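Putative aldo/keto reductase (Salmonella enterica subsp. enterica serovar Typhimurium, PDB 4R9O) probably acts as an NADP-dependent oxidoreductase of the aldo/keto reductase family, built on a TIM barrel. Local coordinates at the interface of chains A and B and the interface of chains A and C. Coordinates in Å, arbitrary orientation; residue numbers count along the deposited sequence, not the author numbering. Chains: chain A/B/C, Putative aldo/keto reductase.

Contact 1: the interface of chains A and B. Residues chain A 224, 228; chain B 25, 57-58, 131, 183, 212.
With CG anti to the backbone N (chi1 -167°) and the chain bent at chi2 (-141°), A:Glu224 points its carboxylate out of the short 3-10 helix 224-226 and into the catalytic pocket of chain B. Each oxygen finds a partner there. The phenol OH of B:Tyr58, the catalytic tyrosine and proton donor of the aldo/keto reductases, gives a hydrogen bond of 2.6 Å to A:Glu224 OE1. It comes from well above the carboxylate plane, and the fit so close to the carboxylate carbon is doubtful in detail. B:His131 NE2, of the active-site histidine that would help orient a substrate carbonyl, donates to A:Glu224 OE2 at 3.0 Å on the syn side; the bond is fairly straight, 159° at H, and OE2 sits in the plane of the imidazole. The carboxylate and the tyrosine ring are steeply turned against each other, with OE2 at the ring edge. Further back, the aliphatic stem lies over the rim of one face of the B:Trp25 indole, on the pyrrole side, where A:Glu224 CG comes within 3.9 Å of B:Trp25 CD1. Within chain B, B:Trp25 CB sits over the centre of the B:Tyr58 ring and would limit its movement. In this packing the glutamate occupies the place where a substrate carbonyl would be expected, so the arrangement may obstruct the active site.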
loop_
_atom_site.group_PDB
_atom_site.type_symbol
_atom_site.label_atom_id
_atom_site.label_comp_id
_atom_site.label_asym_id
_atom_site.label_seq_id
_atom_site.Cartn_x
_atom_site.Cartn_y
_atom_site.Cartn_z
ATOM N N GLU A 224 -16.755 18.476 1.255
ATOM C CA GLU A 224 -17.483 18.386 2.515
ATOM C C GLU A 224 -16.693 17.618 3.567
ATOM O O GLU A 224 -16.919 17.789 4.755
ATOM C CB GLU A 224 -18.845 17.720 2.310
ATOM C CG GLU A 224 -19.773 17.886 3.504
ATOM C CD GLU A 224 -20.594 16.656 3.799
ATOM O OE1 GLU A 224 -21.516 16.362 3.011
ATOM O OE2 GLU A 224 -20.332 15.988 4.827
ATOM N N PRO A 228 -14.960 19.870 8.722
ATOM C CA PRO A 228 -14.535 20.094 10.111
ATOM C C PRO A 228 -13.065 20.515 10.208
ATOM O O PRO A 228 -12.682 21.154 11.187
ATOM C CB PRO A 228 -14.758 18.735 10.776
ATOM C CG PRO A 228 -15.778 18.066 9.936
ATOM C CD PRO A 228 -15.495 18.512 8.532
ATOM N N TRP B 25 -24.667 22.411 2.336
ATOM C CA TRP B 25 -23.528 22.398 3.252
ATOM C C TRP B 25 -22.685 23.668 3.116
ATOM O O TRP B 25 -21.985 24.057 4.051
ATOM C CB TRP B 25 -22.671 21.132 3.037
ATOM C CG TRP B 25 -21.511 21.264 2.089
ATOM C CD1 TRP B 25 -20.233 21.618 2.409
ATOM C CD2 TRP B 25 -21.512 21.008 0.676
ATOM N NE1 TRP B 25 -19.444 21.615 1.282
ATOM C CE2 TRP B 25 -20.207 21.241 0.205
ATOM C CE3 TRP B 25 -22.495 20.617 -0.239
ATOM C CZ2 TRP B 25 -19.855 21.102 -1.137
ATOM C CZ3 TRP B 25 -22.144 20.468 -1.575
ATOM C CH2 TRP B 25 -20.836 20.713 -2.010
ATOM N N ILE B 57 -23.823 19.865 11.676
ATOM C CA ILE B 57 -22.527 20.546 11.757
ATOM C C ILE B 57 -22.251 21.579 10.656
ATOM O O ILE B 57 -21.367 22.417 10.834
ATOM C CB ILE B 57 -21.344 19.539 11.737
ATOM C CG1 ILE B 57 -21.269 18.813 10.389
ATOM C CG2 ILE B 57 -21.410 18.566 12.940
ATOM C CD1 ILE B 57 -19.936 18.103 10.152
ATOM N N TYR B 58 -22.979 21.517 9.537
ATOM C CA TYR B 58 -22.692 22.374 8.370
ATOM C C TYR B 58 -22.675 23.858 8.728
ATOM O O TYR B 58 -23.523 24.346 9.483
ATOM C CB TYR B 58 -23.705 22.148 7.237
ATOM C CG TYR B 58 -23.599 20.802 6.524
ATOM C CD1 TYR B 58 -22.431 20.041 6.574
ATOM C CD2 TYR B 58 -24.685 20.284 5.821
ATOM C CE1 TYR B 58 -22.343 18.798 5.918
ATOM C CE2 TYR B 58 -24.609 19.056 5.163
ATOM C CZ TYR B 58 -23.440 18.317 5.215
ATOM O OH TYR B 58 -23.400 17.092 4.569
ATOM N N HIS B 131 -24.122 10.453 10.241
ATOM C CA HIS B 131 -23.252 11.194 9.321
ATOM C C HIS B 131 -21.979 10.427 8.969
ATOM O O HIS B 131 -21.515 10.457 7.820
ATOM C CB HIS B 131 -22.895 12.558 9.938
ATOM C CG HIS B 131 -22.467 13.585 8.936
ATOM N ND1 HIS B 131 -22.576 14.941 9.166
ATOM C CD2 HIS B 131 -21.936 13.461 7.693
ATOM C CE1 HIS B 131 -22.134 15.604 8.110
ATOM N NE2 HIS B 131 -21.739 14.725 7.201
ATOM N N GLN B 183 -25.421 7.434 2.060
ATOM C CA GLN B 183 -24.926 8.590 1.334
ATOM C C GLN B 183 -23.409 8.485 1.217
ATOM O O GLN B 183 -22.699 8.492 2.223
ATOM C CB GLN B 183 -25.361 9.894 2.036
ATOM C CG GLN B 183 -24.919 11.153 1.317
ATOM C CD GLN B 183 -25.552 12.430 1.862
ATOM O OE1 GLN B 183 -26.763 12.498 2.087
ATOM N NE2 GLN B 183 -24.729 13.461 2.045
ATOM N N TRP B 212 -22.425 12.224 -2.856
ATOM C CA TRP B 212 -21.849 13.544 -2.589
ATOM C C TRP B 212 -20.473 13.678 -3.230
ATOM O O TRP B 212 -19.910 12.699 -3.735
ATOM C CB TRP B 212 -21.816 13.857 -1.075
ATOM C CG TRP B 212 -21.007 12.957 -0.188
ATOM C CD1 TRP B 212 -21.437 11.824 0.437
ATOM C CD2 TRP B 212 -19.643 13.146 0.220
ATOM N NE1 TRP B 212 -20.422 11.283 1.196
ATOM C CE2 TRP B 212 -19.307 12.075 1.079
ATOM C CE3 TRP B 212 -18.668 14.114 -0.061
ATOM C CZ2 TRP B 212 -18.042 11.934 1.649
ATOM C CZ3 TRP B 212 -17.407 13.975 0.505
ATOM C CH2 TRP B 212 -17.106 12.891 1.354
#

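Contact 2: the interface of chains A and C. Residues chain A 285-286, 289; chain C 99, 101-102, 134-136.
One face of the A:Phe289 ring carries CB of C:His101 toward the CG/CD2 rim, a CH-pi contact 3.8 Å from the centroid, with the backbone N of C:Tyr102 over the same face; C:Asp134 OD1 lies at its edge, in plane. The C:His101 imidazole in turn takes CG of A:Gln286 over a face, 3.7 Å from its centroid. That CG covers the rim at CE1, and the amide beyond it stays within 23° of the ring plane. C:His101 CG lies between the backbone N and the carbonyl carbon (chi1 59°), which turns the imidazole toward A:Gln286, and C:His101 ND1 donates to C:Leu99 O at 2.8 Å, the acceptor in the ring plane. The guanidinium of A:Arg285, on a chain extended from CG to NE, has C:Leu136 CD1 over one face and the C:Asp134 carboxylate at its edge. A:Arg285 NH1 forms a salt bridge to C:Asp134 OD2, 2.8 Å long and on the syn side, and also donates to C:Tyr102 O at 2.8 Å, from above the carbonyl plane and strongly bent (125° at H). C:Leu136 N holds C:Asp134 OD1 at 2.8 Å and so helps position the acid. Salt bridge and CH-pi contacts together dock helix 285-295 of chain A on chain C, in an interface that may be crystal packing.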
loop_
_atom_site.group_PDB
_atom_site.type_symbol
_atom_site.label_atom_id
_atom_site.label_comp_id
_atom_site.label_asym_id
_atom_site.label_seq_id
_atom_site.Cartn_x
_atom_site.Cartn_y
_atom_site.Cartn_z
ATOM N N ARG A 285 5.195 27.073 16.238
ATOM C CA ARG A 285 5.443 25.691 15.831
ATOM C C ARG A 285 4.216 24.861 16.189
ATOM O O ARG A 285 3.745 24.053 15.391
ATOM C CB ARG A 285 6.700 25.118 16.494
ATOM C CG ARG A 285 7.962 25.292 15.668
ATOM C CD ARG A 285 9.180 24.672 16.343
ATOM N NE ARG A 285 10.349 24.763 15.471
ATOM C CZ ARG A 285 10.709 23.815 14.604
ATOM N NH1 ARG A 285 10.001 22.693 14.506
ATOM N NH2 ARG A 285 11.780 23.984 13.841
ATOM N N GLN A 286 3.678 25.089 17.383
ATOM C CA GLN A 286 2.544 24.295 17.834
ATOM C C GLN A 286 1.340 24.530 16.933
ATOM O O GLN A 286 0.647 23.587 16.567
ATOM C CB GLN A 286 2.225 24.591 19.293
ATOM C CG GLN A 286 3.263 23.982 20.228
ATOM C CD GLN A 286 2.896 24.084 21.694
ATOM O OE1 GLN A 286 1.871 23.561 22.136
ATOM N NE2 GLN A 286 3.741 24.758 22.460
ATOM N N PHE A 289 1.930 22.569 13.751
ATOM C CA PHE A 289 1.781 21.122 13.892
ATOM C C PHE A 289 0.325 20.724 14.147
ATOM O O PHE A 289 -0.110 19.647 13.743
ATOM C CB PHE A 289 2.693 20.598 15.005
ATOM C CG PHE A 289 4.128 20.406 14.576
ATOM C CD1 PHE A 289 4.526 19.229 13.942
ATOM C CD2 PHE A 289 5.077 21.392 14.800
ATOM C CE1 PHE A 289 5.843 19.040 13.540
ATOM C CE2 PHE A 289 6.402 21.210 14.399
ATOM C CZ PHE A 289 6.785 20.029 13.773
ATOM N N LEU C 99 0.671 19.832 22.526
ATOM C CA LEU C 99 0.702 18.594 21.739
ATOM C C LEU C 99 2.148 18.197 21.469
ATOM O O LEU C 99 3.032 19.044 21.481
ATOM C CB LEU C 99 -0.056 18.751 20.414
ATOM C CG LEU C 99 0.641 19.550 19.302
ATOM C CD1 LEU C 99 0.097 19.170 17.927
ATOM C CD2 LEU C 99 0.473 21.045 19.535
ATOM N N HIS C 101 5.330 17.557 19.382
ATOM C CA HIS C 101 5.820 18.121 18.133
ATOM C C HIS C 101 7.343 18.144 18.140
ATOM O O HIS C 101 7.976 17.569 19.029
ATOM C CB HIS C 101 5.243 19.535 17.886
ATOM C CG HIS C 101 5.566 20.544 18.953
ATOM N ND1 HIS C 101 4.983 20.523 20.203
ATOM C CD2 HIS C 101 6.377 21.632 18.933
ATOM C CE1 HIS C 101 5.442 21.540 20.918
ATOM N NE2 HIS C 101 6.289 22.225 20.171
ATOM N N TYR C 102 7.925 18.804 17.148
ATOM C CA TYR C 102 9.373 18.914 17.050
ATOM C C TYR C 102 9.822 20.348 17.168
ATOM O O TYR C 102 9.113 21.265 16.746
ATOM C CB TYR C 102 9.867 18.358 15.718
ATOM C CG TYR C 102 9.459 16.949 15.451
ATOM C CD1 TYR C 102 9.714 15.940 16.368
ATOM C CD2 TYR C 102 8.833 16.613 14.260
ATOM C CE1 TYR C 102 9.343 14.635 16.102
ATOM C CE2 TYR C 102 8.464 15.322 13.993
ATOM C CZ TYR C 102 8.717 14.340 14.910
ATOM O OH TYR C 102 8.339 13.054 14.606
ATOM N N ASP C 134 12.618 16.623 11.447
ATOM C CA ASP C 134 11.559 17.600 11.628
ATOM C C ASP C 134 11.243 18.254 10.276
ATOM O O ASP C 134 12.142 18.747 9.601
ATOM C CB ASP C 134 12.015 18.608 12.696
ATOM C CG ASP C 134 11.168 19.878 12.755
ATOM O OD1 ASP C 134 10.002 19.881 12.310
ATOM O OD2 ASP C 134 11.688 20.883 13.290
ATOM N N PRO C 135 9.964 18.227 9.855
ATOM C CA PRO C 135 9.619 18.866 8.577
ATOM C C PRO C 135 9.944 20.353 8.561
ATOM O O PRO C 135 10.077 20.940 7.490
ATOM C CB PRO C 135 8.103 18.643 8.461
ATOM C CG PRO C 135 7.643 18.399 9.863
ATOM C CD PRO C 135 8.780 17.639 10.501
ATOM N N LEU C 136 10.066 20.958 9.738
ATOM C CA LEU C 136 10.437 22.361 9.809
ATOM C C LEU C 136 11.934 22.529 10.015
ATOM O O LEU C 136 12.389 23.635 10.290
ATOM C CB LEU C 136 9.665 23.070 10.935
ATOM C CG LEU C 136 8.173 23.300 10.660
ATOM C CD1 LEU C 136 7.514 24.147 11.754
ATOM C CD2 LEU C 136 7.975 23.944 9.295
#

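Contact 3: the interface of chains A and C. Residues chain A 200, 204; chain C 166, 169-170, 173.
Packing between side chains makes up much of this patch, with A:Gln204 of helix 198-205 laid against helix 165-172 of chain C. The C:Leu170 branch ending in CD1 reaches up to the base of the glutamine, 3.5 Å from A:Gln204 CA; with CG anti to the backbone N (chi1 165°), the leucine projects toward the facing helix. A:Gln204 itself is stretched out, chi1 and chi2 both -178°, and this carries its amide across C:Thr169, whose methyl CG2 lies 3.4 Å from A:Gln204 OE1. The two side chains meet at a slant, the threonine presenting its methyl rather than its hydroxyl. Midway along the glutamine, A:Gln204 CG lies 3.5 Å from C:Ser173 OG, just past the end of the helix. A:Asp200, about one turn earlier on its helix, gives looser contact with C:Ala166 and C:Leu170.

A hydrogen bond within chain C shapes part of this surface. The hydroxyl OG of C:Ser173 donates to C:Leu170 O at 2.8 Å, which would hold it turned back to its helix beside the glutamine.

A water provides one polar link across the patch, joining the glutamine amide to a main-chain carbonyl of the opposite helix. The interface may belong to the crystal packing and not to a working oligomer. Water 1 lies 2.7 Å from A:Gln204 OE1 and 2.8 Å from C:Ala166 O.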
loop_
_atom_site.group_PDB
_atom_site.type_symbol
_atom_site.label_atom_id
_atom_site.label_comp_id
_atom_site.label_asym_id
_atom_site.label_seq_id
_atom_site.Cartn_x
_atom_site.Cartn_y
_atom_site.Cartn_z
ATOM N N ASP A 200 13.692 18.424 0.867
ATOM C CA ASP A 200 15.038 18.273 1.429
ATOM C C ASP A 200 16.090 18.680 0.400
ATOM O O ASP A 200 17.008 19.442 0.702
ATOM C CB ASP A 200 15.297 16.829 1.890
ATOM C CG ASP A 200 14.394 16.403 3.039
ATOM O OD1 ASP A 200 14.011 17.277 3.850
ATOM O OD2 ASP A 200 14.069 15.193 3.128
ATOM N N GLN A 204 18.589 21.942 0.391
ATOM C CA GLN A 204 20.025 21.696 0.329
ATOM C C GLN A 204 20.678 22.532 -0.774
ATOM O O GLN A 204 21.749 23.097 -0.572
ATOM C CB GLN A 204 20.315 20.206 0.108
ATOM C CG GLN A 204 21.798 19.893 0.095
ATOM C CD GLN A 204 22.088 18.433 -0.163
ATOM O OE1 GLN A 204 21.289 17.557 0.178
ATOM N NE2 GLN A 204 23.245 18.160 -0.762
ATOM N N ALA C 166 18.215 11.409 2.430
ATOM C CA ALA C 166 18.098 12.778 1.929
ATOM C C ALA C 166 18.137 13.798 3.090
ATOM O O ALA C 166 18.694 14.898 2.958
ATOM C CB ALA C 166 16.829 12.944 1.120
ATOM N N THR C 169 21.810 13.910 4.200
ATOM C CA THR C 169 22.666 14.654 3.279
ATOM C C THR C 169 22.430 16.165 3.378
ATOM O O THR C 169 23.378 16.956 3.303
ATOM C CB THR C 169 22.452 14.172 1.830
ATOM O OG1 THR C 169 22.818 12.792 1.760
ATOM C CG2 THR C 169 23.313 14.948 0.865
ATOM N N LEU C 170 21.172 16.560 3.564
ATOM C CA LEU C 170 20.849 17.965 3.766
ATOM C C LEU C 170 21.619 18.543 4.951
ATOM O O LEU C 170 22.302 19.553 4.802
ATOM C CB LEU C 170 19.340 18.164 3.970
ATOM C CG LEU C 170 18.915 19.533 4.553
ATOM C CD1 LEU C 170 19.335 20.695 3.661
ATOM C CD2 LEU C 170 17.428 19.588 4.798
ATOM N N SER C 173 25.454 18.767 4.543
ATOM C CA SER C 173 25.941 19.724 3.558
ATOM C C SER C 173 26.248 21.070 4.211
ATOM O O SER C 173 26.905 21.913 3.614
ATOM C CB SER C 173 24.926 19.905 2.415
ATOM O OG SER C 173 23.827 20.723 2.818
HETATM O O HOH W 1 18.940 16.349 0.556
#

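Contact 2 and contact 3 belong to the same A-C interface, their C-alpha centres about 19 Å apart, and join different elements of both chains; that interface is not an exact two-fold. Contact 1 lies on the separate, two-fold symmetric A-B interface, about 29 Å from contact 2 and 42 Å from contact 3. It has a twin with the chains exchanged, so each chain of the pair sends its glutamate into the other's active site. Contact 1 thus involves the catalytic tyrosine of chain B directly, whereas contacts 2 and 3 are centred about 17 and 23 Å from C:Tyr58. The structure alone does not prove a hexamer in solution.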